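PDB 4DYD: diketoreductase, which probably oxidises (3S)-3-hydroxyacyl-CoA to 3-oxoacyl-CoA with NAD(+), and the reverse, as a dehydrogenase of fatty acid beta-oxidation. Local coordinates for residues 89-94 with 117-122. Sequence-based numbering, arbitrary orientation.
Sequences VIEAVP and FATNSS. With NAD (nicotinamide-adenine-dinucleotide), chain B.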
ATOM      1  N   VAL A  89      18.949  -8.001 -26.688  1.00 36.27           N
ATOM      2  CA  VAL A  89      19.379  -6.637 -26.438  1.00 35.35           C
ATOM      3  C   VAL A  89      18.452  -6.001 -25.414  1.00 38.04           C
ATOM      4  O   VAL A  89      17.235  -5.946 -25.609  1.00 36.94           O
ATOM      5  CB  VAL A  89      19.381  -5.798 -27.733  1.00 42.98           C
ATOM      6  CG1 VAL A  89      19.722  -4.344 -27.426  1.00 37.87           C
ATOM      7  CG2 VAL A  89      20.389  -6.375 -28.715  1.00 39.53           C
ATOM      8  N   ILE A  90      19.029  -5.535 -24.312  1.00 31.77           N
ATOM      9  CA  ILE A  90      18.256  -4.835 -23.301  1.00 33.21           C
ATOM     10  C   ILE A  90      18.576  -3.346 -23.396  1.00 34.23           C
ATOM     11  O   ILE A  90      19.719  -2.930 -23.191  1.00 33.30           O
ATOM     12  CB  ILE A  90      18.565  -5.368 -21.882  1.00 35.84           C
ATOM     13  CG1 ILE A  90      18.268  -6.869 -21.815  1.00 33.17           C
ATOM     14  CG2 ILE A  90      17.720  -4.634 -20.849  1.00 31.86           C
ATOM     15  CD1 ILE A  90      18.638  -7.523 -20.503  1.00 32.72           C
ATOM     16  N   GLU A  91      17.560  -2.560 -23.732  1.00 32.75           N
ATOM     17  CA  GLU A  91      17.700  -1.124 -23.921  1.00 33.68           C
ATOM     18  C   GLU A  91      17.425  -0.354 -22.627  1.00 34.78           C
ATOM     19  O   GLU A  91      16.314  -0.381 -22.091  1.00 34.68           O
ATOM     20  CB  GLU A  91      16.778  -0.658 -25.062  1.00 35.53           C
ATOM     21  CG  GLU A  91      16.732   0.845 -25.279  1.00 43.30           C
ATOM     22  CD  GLU A  91      15.699   1.535 -24.401  1.00 38.42           C
ATOM     23  OE1 GLU A  91      14.502   1.178 -24.480  1.00 38.74           O
ATOM     24  OE2 GLU A  91      16.087   2.426 -23.626  1.00 42.01           O
ATOM     25  N   ALA A  92      18.459   0.319 -22.131  1.00 30.98           N
ATOM     26  CA  ALA A  92      18.366   1.141 -20.929  1.00 36.94           C
ATOM     27  C   ALA A  92      18.978   2.520 -21.178  1.00 33.44           C
ATOM     28  O   ALA A  92      19.771   3.013 -20.371  1.00 33.40           O
ATOM     29  CB  ALA A  92      19.058   0.449 -19.749  1.00 31.32           C
ATOM     30  N   VAL A  93      18.615   3.137 -22.300  1.00 38.93           N
ATOM     31  CA  VAL A  93      19.074   4.489 -22.611  1.00 43.00           C
ATOM     32  C   VAL A  93      18.175   5.504 -21.906  1.00 40.56           C
ATOM     33  O   VAL A  93      17.133   5.130 -21.363  1.00 42.08           O
ATOM     34  CB  VAL A  93      19.118   4.734 -24.134  1.00 40.66           C
ATOM     35  CG1 VAL A  93      20.039   3.712 -24.787  1.00 33.78           C
ATOM     36  CG2 VAL A  93      17.723   4.660 -24.737  1.00 43.76           C
ATOM     37  N   PRO A  94      18.564   6.793 -21.891  1.00 46.22           N
ATOM     38  CA  PRO A  94      17.751   7.816 -21.216  1.00 46.33           C
ATOM     39  C   PRO A  94      16.282   7.832 -21.619  1.00 46.14           C
ATOM     40  O   PRO A  94      15.925   7.472 -22.745  1.00 41.10           O
ATOM     41  CB  PRO A  94      18.458   9.128 -21.569  1.00 55.27           C
ATOM     42  CG  PRO A  94      19.867   8.721 -21.825  1.00 47.74           C
ATOM     43  CD  PRO A  94      19.772   7.380 -22.499  1.00 53.17           C
ATOM     44  N   PHE A 117      14.562  -7.783 -28.679  1.00 40.66           N
ATOM     45  CA  PHE A 117      14.767  -6.467 -28.075  1.00 49.19           C
ATOM     46  C   PHE A 117      13.879  -6.328 -26.847  1.00 47.95           C
ATOM     47  O   PHE A 117      12.711  -6.727 -26.864  1.00 44.29           O
ATOM     48  CB  PHE A 117      14.423  -5.324 -29.045  1.00 43.77           C
ATOM     49  CG  PHE A 117      15.232  -5.317 -30.317  1.00 44.56           C
ATOM     50  CD1 PHE A 117      16.474  -5.943 -30.386  1.00 47.79           C
ATOM     51  CD2 PHE A 117      14.743  -4.674 -31.454  1.00 51.52           C
ATOM     52  CE1 PHE A 117      17.218  -5.930 -31.569  1.00 52.18           C
ATOM     53  CE2 PHE A 117      15.477  -4.655 -32.640  1.00 49.64           C
ATOM     54  CZ  PHE A 117      16.718  -5.286 -32.697  1.00 44.79           C
ATOM     55  N   ALA A 118      14.429  -5.753 -25.784  1.00 45.64           N
ATOM     56  CA  ALA A 118      13.653  -5.499 -24.578  1.00 39.65           C
ATOM     57  C   ALA A 118      13.975  -4.113 -24.042  1.00 40.74           C
ATOM     58  O   ALA A 118      15.142  -3.780 -23.820  1.00 35.70           O
ATOM     59  CB  ALA A 118      13.951  -6.560 -23.524  1.00 43.60           C
ATOM     60  N   THR A 119      12.941  -3.300 -23.850  1.00 32.86           N
ATOM     61  CA  THR A 119      13.119  -1.981 -23.263  1.00 31.47           C
ATOM     62  C   THR A 119      12.925  -2.045 -21.747  1.00 35.76           C
ATOM     63  O   THR A 119      12.070  -2.783 -21.250  1.00 35.17           O
ATOM     64  CB  THR A 119      12.126  -0.958 -23.857  1.00 30.20           C
ATOM     65  OG1 THR A 119      12.345   0.325 -23.259  1.00 34.32           O
ATOM     66  CG2 THR A 119      10.690  -1.389 -23.604  1.00 32.93           C
ATOM     67  N   ASN A 120      13.723  -1.273 -21.018  1.00 34.45           N
ATOM     68  CA  ASN A 120      13.592  -1.178 -19.567  1.00 36.01           C
ATOM     69  C   ASN A 120      12.801   0.082 -19.217  1.00 38.77           C
ATOM     70  O   ASN A 120      12.757   0.495 -18.055  1.00 41.21           O
ATOM     71  CB  ASN A 120      14.979  -1.093 -18.924  1.00 37.33           C
ATOM     72  CG  ASN A 120      14.921  -1.015 -17.408  1.00 40.77           C
ATOM     73  OD1 ASN A 120      14.235  -1.806 -16.755  1.00 35.60           O
ATOM     74  ND2 ASN A 120      15.633  -0.049 -16.839  1.00 35.44           N
ATOM     75  N   SER A 121      12.174   0.688 -20.224  1.00 40.41           N
ATOM     76  CA  SER A 121      11.535   1.996 -20.067  1.00 42.47           C
ATOM     77  C   SER A 121      10.449   2.014 -18.985  1.00 35.30           C
ATOM     78  O   SER A 121       9.611   1.111 -18.917  1.00 46.17           O
ATOM     79  CB  SER A 121      10.949   2.463 -21.403  1.00 45.29           C
ATOM     80  OG  SER A 121      10.373   3.750 -21.272  1.00 47.75           O
ATOM     81  N   SER A 122      10.459   3.056 -18.155  1.00 42.02           N
ATOM     82  CA  SER A 122       9.458   3.214 -17.098  1.00 49.21           C
ATOM     83  C   SER A 122       8.223   3.995 -17.551  1.00 57.49           C
ATOM     84  O   SER A 122       7.110   3.708 -17.100  1.00 71.25           O
ATOM     85  CB  SER A 122      10.060   3.900 -15.866  1.00 45.48           C
ATOM     86  OG  SER A 122      11.059   3.100 -15.261  1.00 66.69           O
TER
HETATM   87  PA  NAD B 301      20.794   6.542 -16.705  1.00 52.66           P
HETATM   88  O1A NAD B 301      21.422   7.264 -15.577  1.00 69.56           O
HETATM   89  O2A NAD B 301      19.583   7.112 -17.339  1.00 71.13           O
HETATM   90  O5B NAD B 301      21.901   6.279 -17.846  1.00 59.52           O
HETATM   91  C5B NAD B 301      21.556   6.339 -19.234  1.00 45.44           C
HETATM   92  C4B NAD B 301      22.583   5.545 -20.046  1.00 53.39           C
HETATM   93  O4B NAD B 301      22.306   5.731 -21.448  1.00 60.69           O
HETATM   94  C3B NAD B 301      23.966   6.137 -19.826  1.00 55.18           C
HETATM   95  O3B NAD B 301      24.958   5.163 -20.180  1.00 47.74           O
HETATM   96  C2B NAD B 301      23.959   7.249 -20.857  1.00 65.36           C
HETATM   97  O2B NAD B 301      25.304   7.662 -21.142  1.00 54.59           O
HETATM   98  C1B NAD B 301      23.447   6.404 -22.006  1.00 50.90           C
HETATM   99  N9A NAD B 301      23.135   7.194 -23.218  1.00104.30           N
HETATM  100  C8A NAD B 301      22.976   8.513 -23.277  1.00 68.30           C
HETATM  101  N7A NAD B 301      22.646   8.825 -24.526  1.00 56.00           N
HETATM  102  C5A NAD B 301      22.610   7.703 -25.241  1.00 90.56           C
HETATM  103  C6A NAD B 301      22.389   7.494 -26.535  1.00 79.85           C
HETATM  104  N6A NAD B 301      22.155   8.574 -27.277  1.00170.81           N
HETATM  105  N1A NAD B 301      22.461   6.271 -27.079  1.00 96.34           N
HETATM  106  C2A NAD B 301      22.777   5.186 -26.256  1.00 67.25           C
HETATM  107  N3A NAD B 301      23.000   5.439 -24.898  1.00 78.37           N
HETATM  108  C4A NAD B 301      22.910   6.691 -24.430  1.00 76.92           C
HETATM  109  O3  NAD B 301      20.445   5.054 -16.204  1.00116.92           O
HETATM  110  PN  NAD B 301      18.934   4.678 -15.794  1.00 71.77           P
HETATM  111  O1N NAD B 301      18.204   5.919 -15.453  1.00 88.86           O
HETATM  112  O2N NAD B 301      18.966   3.578 -14.804  1.00200.68           O
HETATM  113  O5D NAD B 301      18.334   4.106 -17.175  1.00 75.93           O
HETATM  114  C5D NAD B 301      17.221   4.757 -17.793  1.00 67.74           C
HETATM  115  C4D NAD B 301      16.396   3.724 -18.563  1.00 64.47           C
HETATM  116  O4D NAD B 301      16.036   2.684 -17.635  1.00 61.71           O
HETATM  117  C3D NAD B 301      15.074   4.362 -18.952  1.00 72.89           C
HETATM  118  O3D NAD B 301      14.351   3.507 -19.851  1.00 83.70           O
HETATM  119  C2D NAD B 301      14.400   4.372 -17.594  1.00 86.21           C
HETATM  120  O2D NAD B 301      12.984   4.561 -17.735  1.00 62.44           O
HETATM  121  C1D NAD B 301      14.686   2.933 -17.204  1.00 86.86           C
HETATM  122  N1N NAD B 301      14.461   2.667 -15.765  1.00 60.01           N
HETATM  123  C2N NAD B 301      15.087   3.458 -14.794  1.00 73.00           C
HETATM  124  C3N NAD B 301      14.783   3.276 -13.450  1.00 95.08           C
HETATM  125  C7N NAD B 301      15.480   3.983 -12.475  1.00162.82           C
HETATM  126  O7N NAD B 301      15.285   3.771 -11.279  1.00 63.39           O
HETATM  127  N7N NAD B 301      16.374   4.851 -12.938  1.00 67.40           N
HETATM  128  C4N NAD B 301      13.857   2.309 -13.072  1.00 89.95           C
HETATM  129  C5N NAD B 301      13.251   1.501 -14.028  1.00 55.51           C
HETATM  130  C6N NAD B 301      13.550   1.676 -15.375  1.00 53.06           C
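Glu91 and Thr119 run side by side from neighbouring parallel strands, and the threonine hydroxyl donates a hydrogen bond to the carboxylate, with OG1 2.6 Å from Glu91 OE1. The hydroxyl meets the syn side of that oxygen, 25° out of the carboxylate plane. Glu91 reaches this position because CG lies anti to the backbone N (chi1 175°) and the chain then bends at chi2 (-87°). The other oxygen, OE2, turns back on its own chain and takes the Val93 amide on its anti side, N to OE2 2.9 Å. Thr119 OG1 also accepts from the Ser121 amide, an ST turn that shapes the chain just after the strand. Between the backbones, Ala118 N donates to Val89 O at 2.8 Å, Glu91 N to Ala118 O at 2.7 Å, and Asn120 N to Glu91 O. At the far end from the cofactor, Val89 CB rests obliquely on Phe117 CD1, 3.9 Å away.

Strands 88-91 and 116-119, joined through helix 97-110, form a beta-alpha-beta unit of the Rossmann-type NAD-binding domain, and both segments meet the dinucleotide where they leave the sheet. Val93 CG1 approaches the adenine at N3A, 3.4 Å away, and Pro94 packs against the adenine and its ribose. On the nicotinamide side, Ser122 N donates to ribose O2D at 3.0 Å, whereas Asn120 ND2 makes a weak bond to O4D. The amide oxygen of Asn120 accepts from Phe144 N, which should fix the rotation of the group.

Farther out, helix 97-110 holds the Glu91 carboxylate: Lys100, itself hydrogen-bonded to NAD, forms a salt bridge with OE2 that would probably favour the ionised carboxylate, and Tyr104 OH hydrogen-bonds OE1. Ser121 OG is hydrogen-bonded to Glu95, another residue that binds NAD.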